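Local atomic coordinates of phenol hydroxylase component phN (Pseudomonas stutzeri, PDB entry 3U52), a protein that probably forms the diiron-bearing subunit of a multicomponent bacterial phenol hydroxylase, which uses dioxygen to hydroxylate phenol. Residues A[48-51]-A[52-55]; A[54-58]-A[59-63]; A[237-240]-A[241-245]; A[308-312]-A[313-317]. All coordinates share one frame; numbering follows the deposited sequence.

Interaction 1. Residues A[48-51]-A[52-55]; sequences SQWE and DPFR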
loop_
_atom_site.group_PDB
_atom_site.type_symbol
_atom_site.label_atom_id
_atom_site.label_comp_id
_atom_site.label_asym_id
_atom_site.label_seq_id
_atom_site.Cartn_x
_atom_site.Cartn_y
_atom_site.Cartn_z
ATOM N N SER A 48 -35.846 -1.029 -22.457
ATOM C CA SER A 48 -34.758 -1.579 -23.280
ATOM C C SER A 48 -33.931 -0.474 -23.965
ATOM O O SER A 48 -32.780 -0.687 -24.402
ATOM C CB SER A 48 -35.316 -2.554 -24.318
ATOM O OG SER A 48 -35.784 -1.818 -25.438
ATOM N N GLN A 49 -34.485 0.722 -24.026
ATOM C CA GLN A 49 -33.685 1.828 -24.509
ATOM C C GLN A 49 -32.674 2.377 -23.497
ATOM O O GLN A 49 -31.865 3.254 -23.836
ATOM C CB GLN A 49 -34.581 2.901 -25.072
ATOM C CG GLN A 49 -35.297 2.366 -26.280
ATOM C CD GLN A 49 -36.350 3.293 -26.764
ATOM O OE1 GLN A 49 -36.487 3.489 -27.976
ATOM N NE2 GLN A 49 -37.120 3.870 -25.839
ATOM N N TRP A 50 -32.707 1.852 -22.272
ATOM C CA TRP A 50 -31.634 2.116 -21.300
ATOM C C TRP A 50 -30.266 1.719 -21.876
ATOM O O TRP A 50 -30.098 0.572 -22.332
ATOM C CB TRP A 50 -31.910 1.327 -19.995
ATOM C CG TRP A 50 -30.858 1.560 -18.954
ATOM C CD1 TRP A 50 -29.780 0.775 -18.675
ATOM C CD2 TRP A 50 -30.779 2.675 -18.086
ATOM N NE1 TRP A 50 -29.024 1.337 -17.665
ATOM C CE2 TRP A 50 -29.618 2.508 -17.286
ATOM C CE3 TRP A 50 -31.591 3.804 -17.877
ATOM C CZ2 TRP A 50 -29.250 3.433 -16.277
ATOM C CZ3 TRP A 50 -31.207 4.737 -16.892
ATOM C CH2 TRP A 50 -30.037 4.543 -16.114
ATOM N N GLU A 51 -29.303 2.646 -21.900
ATOM C CA GLU A 51 -27.919 2.333 -22.289
ATOM C C GLU A 51 -27.085 2.188 -21.035
ATOM O O GLU A 51 -27.107 3.086 -20.187
ATOM C CB GLU A 51 -27.301 3.442 -23.173
ATOM C CG GLU A 51 -27.908 3.567 -24.605
ATOM C CD GLU A 51 -27.861 2.266 -25.420
ATOM O OE1 GLU A 51 -26.795 1.569 -25.412
ATOM O OE2 GLU A 51 -28.899 1.946 -26.084
ATOM N N ASP A 52 -26.375 1.077 -20.898
ATOM C CA ASP A 52 -25.584 0.822 -19.671
ATOM C C ASP A 52 -24.508 1.887 -19.550
ATOM O O ASP A 52 -23.801 2.147 -20.503
ATOM C CB ASP A 52 -24.985 -0.594 -19.669
ATOM C CG ASP A 52 -26.047 -1.689 -19.963
ATOM O OD1 ASP A 52 -25.907 -2.393 -20.980
ATOM O OD2 ASP A 52 -27.021 -1.851 -19.212
ATOM N N PRO A 53 -24.451 2.581 -18.406
ATOM C CA PRO A 53 -23.448 3.646 -18.237
ATOM C C PRO A 53 -22.027 3.129 -18.056
ATOM O O PRO A 53 -21.054 3.906 -18.220
ATOM C CB PRO A 53 -23.928 4.414 -17.014
ATOM C CG PRO A 53 -24.780 3.421 -16.231
ATOM C CD PRO A 53 -25.375 2.476 -17.263
ATOM N N PHE A 54 -21.906 1.848 -17.709
ATOM C CA PHE A 54 -20.619 1.147 -17.603
ATOM C C PHE A 54 -20.975 -0.322 -17.732
ATOM O O PHE A 54 -22.116 -0.708 -17.436
ATOM C CB PHE A 54 -19.918 1.387 -16.247
ATOM C CG PHE A 54 -20.859 1.431 -15.063
ATOM C CD1 PHE A 54 -21.247 0.270 -14.409
ATOM C CD2 PHE A 54 -21.384 2.652 -14.623
ATOM C CE1 PHE A 54 -22.171 0.348 -13.300
ATOM C CE2 PHE A 54 -22.288 2.724 -13.564
ATOM C CZ PHE A 54 -22.665 1.551 -12.893
ATOM N N ARG A 55 -20.003 -1.133 -18.165
ATOM C CA ARG A 55 -20.222 -2.561 -18.410
ATOM C C ARG A 55 -19.221 -3.415 -17.645
ATOM O O ARG A 55 -18.303 -3.974 -18.239
ATOM C CB ARG A 55 -20.133 -2.895 -19.901
ATOM C CG ARG A 55 -21.162 -2.206 -20.766
ATOM C CD ARG A 55 -21.002 -2.499 -22.246
ATOM N NE ARG A 55 -22.160 -1.945 -22.971
ATOM C CZ ARG A 55 -22.268 -0.695 -23.430
ATOM N NH1 ARG A 55 -23.378 -0.311 -24.049
ATOM N NH2 ARG A 55 -21.283 0.182 -23.278
HETATM O O HOH W 1 -26.933 -0.672 -16.613
#

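Interaction 2. Residues A[54-58]-A[59-63]; sequences FRLTM and DAYWK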
loop_
_atom_site.group_PDB
_atom_site.type_symbol
_atom_site.label_atom_id
_atom_site.label_comp_id
_atom_site.label_asym_id
_atom_site.label_seq_id
_atom_site.Cartn_x
_atom_site.Cartn_y
_atom_site.Cartn_z
ATOM N N PHE A 54 -21.906 1.848 -17.709
ATOM C CA PHE A 54 -20.619 1.147 -17.603
ATOM C C PHE A 54 -20.975 -0.322 -17.732
ATOM O O PHE A 54 -22.116 -0.708 -17.436
ATOM C CB PHE A 54 -19.918 1.387 -16.247
ATOM C CG PHE A 54 -20.859 1.431 -15.063
ATOM C CD1 PHE A 54 -21.247 0.270 -14.409
ATOM C CD2 PHE A 54 -21.384 2.652 -14.623
ATOM C CE1 PHE A 54 -22.171 0.348 -13.300
ATOM C CE2 PHE A 54 -22.288 2.724 -13.564
ATOM C CZ PHE A 54 -22.665 1.551 -12.893
ATOM N N ARG A 55 -20.003 -1.133 -18.165
ATOM C CA ARG A 55 -20.222 -2.561 -18.410
ATOM C C ARG A 55 -19.221 -3.415 -17.645
ATOM O O ARG A 55 -18.303 -3.974 -18.239
ATOM C CB ARG A 55 -20.133 -2.895 -19.901
ATOM C CG ARG A 55 -21.162 -2.206 -20.766
ATOM C CD ARG A 55 -21.002 -2.499 -22.246
ATOM N NE ARG A 55 -22.160 -1.945 -22.971
ATOM C CZ ARG A 55 -22.268 -0.695 -23.430
ATOM N NH1 ARG A 55 -23.378 -0.311 -24.049
ATOM N NH2 ARG A 55 -21.283 0.182 -23.278
ATOM N N LEU A 56 -19.442 -3.564 -16.348
ATOM C CA LEU A 56 -18.552 -4.282 -15.467
ATOM C C LEU A 56 -19.216 -5.517 -14.885
ATOM O O LEU A 56 -20.126 -5.412 -14.048
ATOM C CB LEU A 56 -18.204 -3.383 -14.289
ATOM C CG LEU A 56 -16.911 -2.601 -14.174
ATOM C CD1 LEU A 56 -16.995 -1.930 -12.797
ATOM C CD2 LEU A 56 -15.699 -3.513 -14.243
ATOM N N THR A 57 -18.780 -6.687 -15.284
ATOM C CA THR A 57 -19.360 -7.871 -14.667
ATOM C C THR A 57 -18.799 -8.011 -13.241
ATOM O O THR A 57 -17.857 -7.282 -12.880
ATOM C CB THR A 57 -19.133 -9.116 -15.510
ATOM O OG1 THR A 57 -17.736 -9.224 -15.781
ATOM C CG2 THR A 57 -19.921 -9.036 -16.808
ATOM N N MET A 58 -19.416 -8.852 -12.412
ATOM C CA MET A 58 -19.017 -8.922 -11.011
ATOM C C MET A 58 -17.548 -9.366 -10.813
ATOM O O MET A 58 -16.881 -8.859 -9.925
ATOM C CB MET A 58 -19.951 -9.790 -10.176
ATOM C CG MET A 58 -21.274 -9.115 -9.834
ATOM S SD MET A 58 -21.100 -7.428 -9.193
ATOM C CE MET A 58 -19.964 -7.528 -7.844
ATOM N N ASP A 59 -17.067 -10.293 -11.643
ATOM C CA ASP A 59 -15.680 -10.806 -11.530
ATOM C C ASP A 59 -14.693 -9.640 -11.644
ATOM O O ASP A 59 -13.823 -9.490 -10.803
ATOM C CB ASP A 59 -15.383 -11.897 -12.608
ATOM C CG ASP A 59 -15.635 -11.417 -14.049
ATOM O OD1 ASP A 59 -16.761 -10.992 -14.371
ATOM O OD2 ASP A 59 -14.708 -11.444 -14.900
ATOM N N ALA A 60 -14.879 -8.810 -12.670
ATOM C CA ALA A 60 -14.034 -7.649 -12.946
ATOM C C ALA A 60 -14.170 -6.546 -11.890
ATOM O O ALA A 60 -13.171 -5.900 -11.549
ATOM C CB ALA A 60 -14.419 -7.092 -14.287
ATOM N N TYR A 61 -15.396 -6.340 -11.367
ATOM C CA TYR A 61 -15.628 -5.404 -10.235
ATOM C C TYR A 61 -14.781 -5.827 -9.002
ATOM O O TYR A 61 -13.988 -5.031 -8.466
ATOM C CB TYR A 61 -17.130 -5.311 -9.886
ATOM C CG TYR A 61 -17.400 -4.333 -8.751
ATOM C CD1 TYR A 61 -17.401 -4.766 -7.408
ATOM C CD2 TYR A 61 -17.601 -2.986 -9.024
ATOM C CE1 TYR A 61 -17.591 -3.866 -6.344
ATOM C CE2 TYR A 61 -17.807 -2.052 -7.953
ATOM C CZ TYR A 61 -17.797 -2.511 -6.634
ATOM O OH TYR A 61 -17.978 -1.621 -5.586
ATOM N N TRP A 62 -14.918 -7.080 -8.558
ATOM C CA TRP A 62 -14.182 -7.574 -7.420
ATOM C C TRP A 62 -12.693 -7.451 -7.619
ATOM O O TRP A 62 -11.996 -6.993 -6.710
ATOM C CB TRP A 62 -14.484 -9.055 -7.164
ATOM C CG TRP A 62 -15.942 -9.322 -6.680
ATOM C CD1 TRP A 62 -16.684 -8.597 -5.789
ATOM C CD2 TRP A 62 -16.730 -10.422 -7.056
ATOM N NE1 TRP A 62 -17.914 -9.220 -5.565
ATOM C CE2 TRP A 62 -17.954 -10.348 -6.332
ATOM C CE3 TRP A 62 -16.491 -11.541 -7.880
ATOM C CZ2 TRP A 62 -18.977 -11.301 -6.491
ATOM C CZ3 TRP A 62 -17.522 -12.493 -8.031
ATOM C CH2 TRP A 62 -18.734 -12.355 -7.344
ATOM N N LYS A 63 -12.210 -7.852 -8.803
ATOM C CA LYS A 63 -10.784 -7.864 -9.076
ATOM C C LYS A 63 -10.204 -6.452 -8.991
ATOM O O LYS A 63 -9.139 -6.238 -8.391
ATOM C CB LYS A 63 -10.527 -8.422 -10.471
ATOM C CG LYS A 63 -9.046 -8.579 -10.829
ATOM C CD LYS A 63 -8.908 -8.931 -12.285
ATOM C CE LYS A 63 -7.418 -9.017 -12.705
ATOM N NZ LYS A 63 -7.319 -9.250 -14.170
#

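Interaction 3. Residues A[237-240]-A[241-245]; sequences MTLG and LEVIK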
loop_
_atom_site.group_PDB
_atom_site.type_symbol
_atom_site.label_atom_id
_atom_site.label_comp_id
_atom_site.label_asym_id
_atom_site.label_seq_id
_atom_site.Cartn_x
_atom_site.Cartn_y
_atom_site.Cartn_z
ATOM N N MET A 237 -20.899 9.603 -12.288
ATOM C CA MET A 237 -21.245 10.698 -13.205
ATOM C C MET A 237 -21.919 10.211 -14.481
ATOM O O MET A 237 -22.835 10.858 -14.963
ATOM C CB MET A 237 -20.006 11.518 -13.607
ATOM C CG MET A 237 -19.318 12.146 -12.435
ATOM S SD MET A 237 -17.826 13.045 -12.952
ATOM C CE MET A 237 -18.567 14.587 -13.514
ATOM N N THR A 238 -21.447 9.097 -15.042
ATOM C CA THR A 238 -22.055 8.546 -16.231
ATOM C C THR A 238 -23.470 8.036 -15.982
ATOM O O THR A 238 -24.370 8.208 -16.841
ATOM C CB THR A 238 -21.199 7.434 -16.881
ATOM O OG1 THR A 238 -19.820 7.839 -16.913
ATOM C CG2 THR A 238 -21.693 7.241 -18.306
ATOM N N LEU A 239 -23.697 7.407 -14.819
ATOM C CA LEU A 239 -25.074 7.045 -14.474
ATOM C C LEU A 239 -25.971 8.311 -14.433
ATOM O O LEU A 239 -27.066 8.314 -15.011
ATOM C CB LEU A 239 -25.151 6.176 -13.195
ATOM C CG LEU A 239 -26.490 5.936 -12.463
ATOM C CD1 LEU A 239 -27.490 5.241 -13.385
ATOM C CD2 LEU A 239 -26.268 5.063 -11.218
ATOM N N GLY A 240 -25.487 9.390 -13.819
ATOM C CA GLY A 240 -26.280 10.630 -13.676
ATOM C C GLY A 240 -26.694 11.184 -15.029
ATOM O O GLY A 240 -27.839 11.615 -15.217
ATOM N N LEU A 241 -25.762 11.164 -15.971
ATOM C CA LEU A 241 -25.996 11.627 -17.364
ATOM C C LEU A 241 -27.005 10.702 -18.066
ATOM O O LEU A 241 -27.963 11.180 -18.652
ATOM C CB LEU A 241 -24.681 11.583 -18.139
ATOM C CG LEU A 241 -24.272 12.647 -19.161
ATOM C CD1 LEU A 241 -23.514 11.964 -20.304
ATOM C CD2 LEU A 241 -25.465 13.540 -19.626
ATOM N N GLU A 242 -26.804 9.382 -17.980
ATOM C CA GLU A 242 -27.769 8.423 -18.541
ATOM C C GLU A 242 -29.179 8.635 -18.006
ATOM O O GLU A 242 -30.149 8.666 -18.792
ATOM C CB GLU A 242 -27.336 6.952 -18.331
ATOM C CG GLU A 242 -28.332 5.899 -18.977
ATOM C CD GLU A 242 -28.657 6.104 -20.509
ATOM O OE1 GLU A 242 -27.901 6.811 -21.230
ATOM O OE2 GLU A 242 -29.665 5.518 -21.030
ATOM N N VAL A 243 -29.281 8.779 -16.679
ATOM C CA VAL A 243 -30.549 9.013 -15.968
ATOM C C VAL A 243 -31.340 10.176 -16.592
ATOM O O VAL A 243 -32.488 9.963 -16.965
ATOM C CB VAL A 243 -30.358 9.173 -14.379
ATOM C CG1 VAL A 243 -31.592 9.792 -13.689
ATOM C CG2 VAL A 243 -30.049 7.796 -13.722
ATOM N N ILE A 244 -30.772 11.392 -16.696
ATOM C CA ILE A 244 -31.631 12.509 -17.206
ATOM C C ILE A 244 -31.994 12.330 -18.648
ATOM O O ILE A 244 -33.115 12.631 -18.993
ATOM C CB ILE A 244 -31.105 13.988 -17.090
ATOM C CG1 ILE A 244 -29.632 14.005 -16.952
ATOM C CG2 ILE A 244 -31.977 14.875 -16.041
ATOM C CD1 ILE A 244 -28.919 14.169 -18.226
ATOM N N LYS A 245 -31.047 11.875 -19.481
ATOM C CA LYS A 245 -31.323 11.644 -20.902
ATOM C C LYS A 245 -32.373 10.568 -21.088
ATOM O O LYS A 245 -33.346 10.806 -21.799
ATOM C CB LYS A 245 -30.061 11.336 -21.693
ATOM C CG LYS A 245 -29.047 12.500 -21.579
ATOM C CD LYS A 245 -27.937 12.449 -22.613
ATOM C CE LYS A 245 -27.357 13.866 -22.844
ATOM N NZ LYS A 245 -26.330 13.892 -23.988
#

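Interaction 4. Residues A[308-312]-A[313-317]; sequences KDLER and YGIRP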
loop_
_atom_site.group_PDB
_atom_site.type_symbol
_atom_site.label_atom_id
_atom_site.label_comp_id
_atom_site.label_asym_id
_atom_site.label_seq_id
_atom_site.Cartn_x
_atom_site.Cartn_y
_atom_site.Cartn_z
ATOM N N LYS A 308 -26.952 23.670 -22.036
ATOM C CA LYS A 308 -27.098 23.889 -23.490
ATOM C C LYS A 308 -27.409 22.574 -24.215
ATOM O O LYS A 308 -28.243 22.530 -25.110
ATOM C CB LYS A 308 -25.840 24.539 -24.082
ATOM C CG LYS A 308 -26.129 25.616 -25.163
ATOM C CD LYS A 308 -24.929 26.604 -25.255
ATOM C CE LYS A 308 -25.291 27.946 -25.957
ATOM N NZ LYS A 308 -24.102 28.707 -26.531
ATOM N N ASP A 309 -26.743 21.500 -23.809
ATOM C CA ASP A 309 -27.044 20.134 -24.241
ATOM C C ASP A 309 -28.526 19.770 -23.974
ATOM O O ASP A 309 -29.176 19.207 -24.842
ATOM C CB ASP A 309 -26.074 19.199 -23.499
ATOM C CG ASP A 309 -25.988 17.789 -24.078
ATOM O OD1 ASP A 309 -25.476 17.647 -25.219
ATOM O OD2 ASP A 309 -26.335 16.805 -23.342
ATOM N N LEU A 310 -29.074 20.119 -22.808
ATOM C CA LEU A 310 -30.419 19.695 -22.416
ATOM C C LEU A 310 -31.545 20.513 -23.080
ATOM O O LEU A 310 -32.724 20.116 -23.044
ATOM C CB LEU A 310 -30.572 19.678 -20.859
ATOM C CG LEU A 310 -29.641 18.743 -20.045
ATOM C CD1 LEU A 310 -30.024 18.705 -18.547
ATOM C CD2 LEU A 310 -29.684 17.330 -20.588
ATOM N N GLU A 311 -31.185 21.651 -23.685
ATOM C CA GLU A 311 -32.122 22.468 -24.458
ATOM C C GLU A 311 -32.856 21.712 -25.569
ATOM O O GLU A 311 -34.011 22.013 -25.839
ATOM C CB GLU A 311 -31.415 23.658 -25.071
ATOM C CG GLU A 311 -31.151 24.791 -24.102
ATOM C CD GLU A 311 -30.534 26.007 -24.789
ATOM O OE1 GLU A 311 -29.517 26.526 -24.272
ATOM O OE2 GLU A 311 -31.054 26.414 -25.860
ATOM N N ARG A 312 -32.192 20.735 -26.198
ATOM C CA ARG A 312 -32.822 19.896 -27.234
ATOM C C ARG A 312 -34.048 19.143 -26.736
ATOM O O ARG A 312 -34.902 18.780 -27.537
ATOM C CB ARG A 312 -31.822 18.916 -27.874
ATOM C CG ARG A 312 -31.414 17.696 -27.051
ATOM C CD ARG A 312 -30.507 16.776 -27.886
ATOM N NE ARG A 312 -31.063 15.433 -28.149
ATOM C CZ ARG A 312 -32.084 15.127 -28.969
ATOM N NH1 ARG A 312 -32.751 16.069 -29.641
ATOM N NH2 ARG A 312 -32.458 13.855 -29.095
ATOM N N TYR A 313 -34.125 18.918 -25.420
ATOM C CA TYR A 313 -35.277 18.238 -24.780
ATOM C C TYR A 313 -36.332 19.212 -24.313
ATOM O O TYR A 313 -37.374 18.788 -23.833
ATOM C CB TYR A 313 -34.834 17.410 -23.578
ATOM C CG TYR A 313 -33.789 16.379 -23.882
ATOM C CD1 TYR A 313 -32.495 16.493 -23.373
ATOM C CD2 TYR A 313 -34.086 15.298 -24.702
ATOM C CE1 TYR A 313 -31.530 15.553 -23.655
ATOM C CE2 TYR A 313 -33.126 14.337 -25.001
ATOM C CZ TYR A 313 -31.854 14.468 -24.466
ATOM O OH TYR A 313 -30.936 13.491 -24.781
ATOM N N GLY A 314 -36.089 20.511 -24.452
ATOM C CA GLY A 314 -37.023 21.491 -23.896
ATOM C C GLY A 314 -36.690 21.898 -22.455
ATOM O O GLY A 314 -37.526 22.500 -21.775
ATOM N N ILE A 315 -35.477 21.596 -21.989
ATOM C CA ILE A 315 -35.083 21.904 -20.589
ATOM C C ILE A 315 -34.410 23.295 -20.526
ATOM O O ILE A 315 -33.640 23.640 -21.405
ATOM C CB ILE A 315 -34.133 20.785 -20.013
ATOM C CG1 ILE A 315 -34.894 19.477 -19.767
ATOM C CG2 ILE A 315 -33.308 21.253 -18.778
ATOM C CD1 ILE A 315 -35.973 19.526 -18.689
ATOM N N ARG A 316 -34.738 24.123 -19.547
ATOM C CA ARG A 316 -34.019 25.415 -19.386
ATOM C C ARG A 316 -33.103 25.325 -18.149
ATOM O O ARG A 316 -33.252 24.407 -17.342
ATOM C CB ARG A 316 -34.994 26.590 -19.249
ATOM C CG ARG A 316 -36.011 26.363 -18.136
ATOM C CD ARG A 316 -36.639 27.599 -17.530
ATOM N NE ARG A 316 -37.641 27.208 -16.535
ATOM C CZ ARG A 316 -37.349 26.834 -15.285
ATOM N NH1 ARG A 316 -36.086 26.824 -14.866
ATOM N NH2 ARG A 316 -38.311 26.472 -14.450
ATOM N N PRO A 317 -32.137 26.265 -18.013
ATOM C CA PRO A 317 -31.263 26.211 -16.821
ATOM C C PRO A 317 -32.082 26.381 -15.535
ATOM O O PRO A 317 -33.230 26.949 -15.560
ATOM C CB PRO A 317 -30.263 27.372 -17.037
ATOM C CG PRO A 317 -30.450 27.829 -18.464
ATOM C CD PRO A 317 -31.801 27.389 -18.937
#

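Interaction 1. Residues A[48-51]-A[52-55]
W50, D52 and P53 meet in a local contact within the extended loop that leads from helix 30-33 to helix 58-81. It is a water-bridged polar contact at one end of the indole and an apolar touch beside it. Water 1 accepts from W50 NE1 at 3.1 Å. The same water donates to D52 OD2 at 2.9 Å. Both the water and OD2 lie at the edge of the indole, in its plane. The carboxylate plane is turned 66° from the ring, and OD2 comes no nearer to the ring than 3.8 Å from W50 CD1. W50 has its CG anti to the backbone N (chi1 -180°), which carries the indole forward along the chain to D52 and P53. There the pyrrolidine crosses the indole at about a right angle. Its CD carbon lies 3.8 Å from W50 NE1 and 4.1 Å from W50 CZ2. P53 has no N-H to give, so the approach of its N to the E51 carbonyl is not a bond.

On the exposed side, E51 and R55 run side by side. E51 OE1 is 4.1 Å from R55 NH1, at the edge of the guanidinium. This is too long for a salt bridge, so the attraction is probably modest. D52 has a stronger partner, a salt bridge from OD2 to R19. W50 packs against helix 220-250, meets F246 edge to face, and lines a xenon pocket. The buried D52 carboxylate is thus gripped by a water and an arginine. R19 is likely to favour its charged form, and the water satisfies the indole N-H.

Interaction 2. Residues A[54-58]-A[59-63]
M58 lies across W62 at about a right angle, with its methyl over one face of the indole. CE is 3.9 Å from the centroid of the five-membered ring, a CH-pi contact. SD stands farther off above that face, a Met-aromatic contact. Bends at chi2 (-48°) and chi3 (-53°) fold the M58 chain back over the ring. M58 CE also touches Y61 CD1 at 3.8 Å. L56 CD1 meets the Y61 ring at its edge, in plane, 4.0 Å from Y61 CD2, while L56 CD2 packs on A60 CB. T57 OG1 lies 2.5 Å from D59 OD1, a hydrogen bond modelled doubtfully short. The backbone bonds Y61 N to T57 O and W62 N to M58 O, both 3.0 Å, start the helix.

W62 NE1 and Y61 OH bond aromatic side chains of another protein chain; Y61 OH also bonds D137 of helix 125-155. With W62 replaced by an alanine, the M58 methyl would probably lose the face it rests on and the neighbouring chain its indole N-H partner. T57 holds the N-cap position of helix 58-81, though its side chain makes no capping bond. The arrangement is a helix N-terminus at a subunit interface.

Interaction 3. Residues A[237-240]-A[241-245]
L239 and V243 make the tight side-chain contact of this helical turn, one residue pair four apart on helix 220-250. L239 CD1 lies 3.6 Å from V243 CG2, and the two side chains cross obliquely. CG2 of V243 is anti to its own carbonyl carbon and turns back along the helix, which also sets it 3.3 Å from L239 O. L239 O accepts from V243 N at 2.8 Å, nearly straight at 168°. The bond is shorter than the others across this turn. E242 N to T238 O is 2.9 Å, and L241 N to M237 O is 3.1 Å. I244 N to G240 O is the longest of the four at 3.3 Å. G240 is buried and adds no side chain, so only its backbone serves the turn.

The remaining side chains are looser with respect to this turn and point several ways. Those of M237, L241 and E242 end away from this contact and are partly exposed. T238 OG1 turns back to bond A234 O, one turn earlier. E242 bends at chi2 (54°), and its OE2 accepts from E51 N of the loop before helix 58-81. K245 extends away from the turn to a salt bridge with D309.

The helix is thus packed on several sides. H236, a ligand of one iron, directly precedes this segment. L239 touches W50 and also A130 and Q134 of helix 125-155. M237 and L241 rest on Y200 of helix 187-216, and I244 on F196 of the same helix.

Interaction 4. Residues A[308-312]-A[313-317]
A Schellman motif ends helix 291-310 here, with G314 as its C-prime residue. I315 N donates to L310 O at 3.3 Å, and G314 N to E311 O at 2.9 Å. Y313 N also reaches L310 O, at 3.0 Å. That oxygen therefore accepts two bonds, which come from opposite faces of its carbonyl plane. G314 has a positive phi of 90°, where a side chain would jam against the preceding carbonyl oxygen. The apolar part of the turn joins L310 to I315, which lie side by side: L310 CB meets I315 CG2 at 3.8 Å.

L310 CD2 touches the Y313 ring at CE1, 4.0 Å away. R312 crosses the same ring obliquely. Its CG sits over the centre of one face, 3.9 Å from the centroid, a CH-pi contact. With its CG between the backbone N and the carbonyl carbon (chi1 75°), the R312 chain starts directly above the ring. The guanidinium plane stays tilted 43° from it. Y313 OH bonds E249 of helix 220-250. A serine in place of Y313 would probably leave R312 CG and L310 CD2 without the ring they pack on, and E249 without this hydroxyl partner. The arrangement is the Schellman C-cap of helix 291-310, after which I315 packs the chain back on helices 220-250 and 254-283.

How the interactions relate
Interaction 3 is all helix and central to the set. It touches interaction 1 through a probable hydrogen bond and through packing of W50 and P53. It touches interaction 4 through a salt bridge and the packing of I244 on L310. Interactions 1 and 2 share F54 and R55 on one run of chain, yet differ in kind: the first is a water-linked loop against the helices, the second a helix start facing another subunit. Interaction 4 is the C-terminal end of a different helix, with more exposed residues. Apolar contacts recur in all four. E51, R55, E311 and R312 are exposed, whereas D52 is buried and paired.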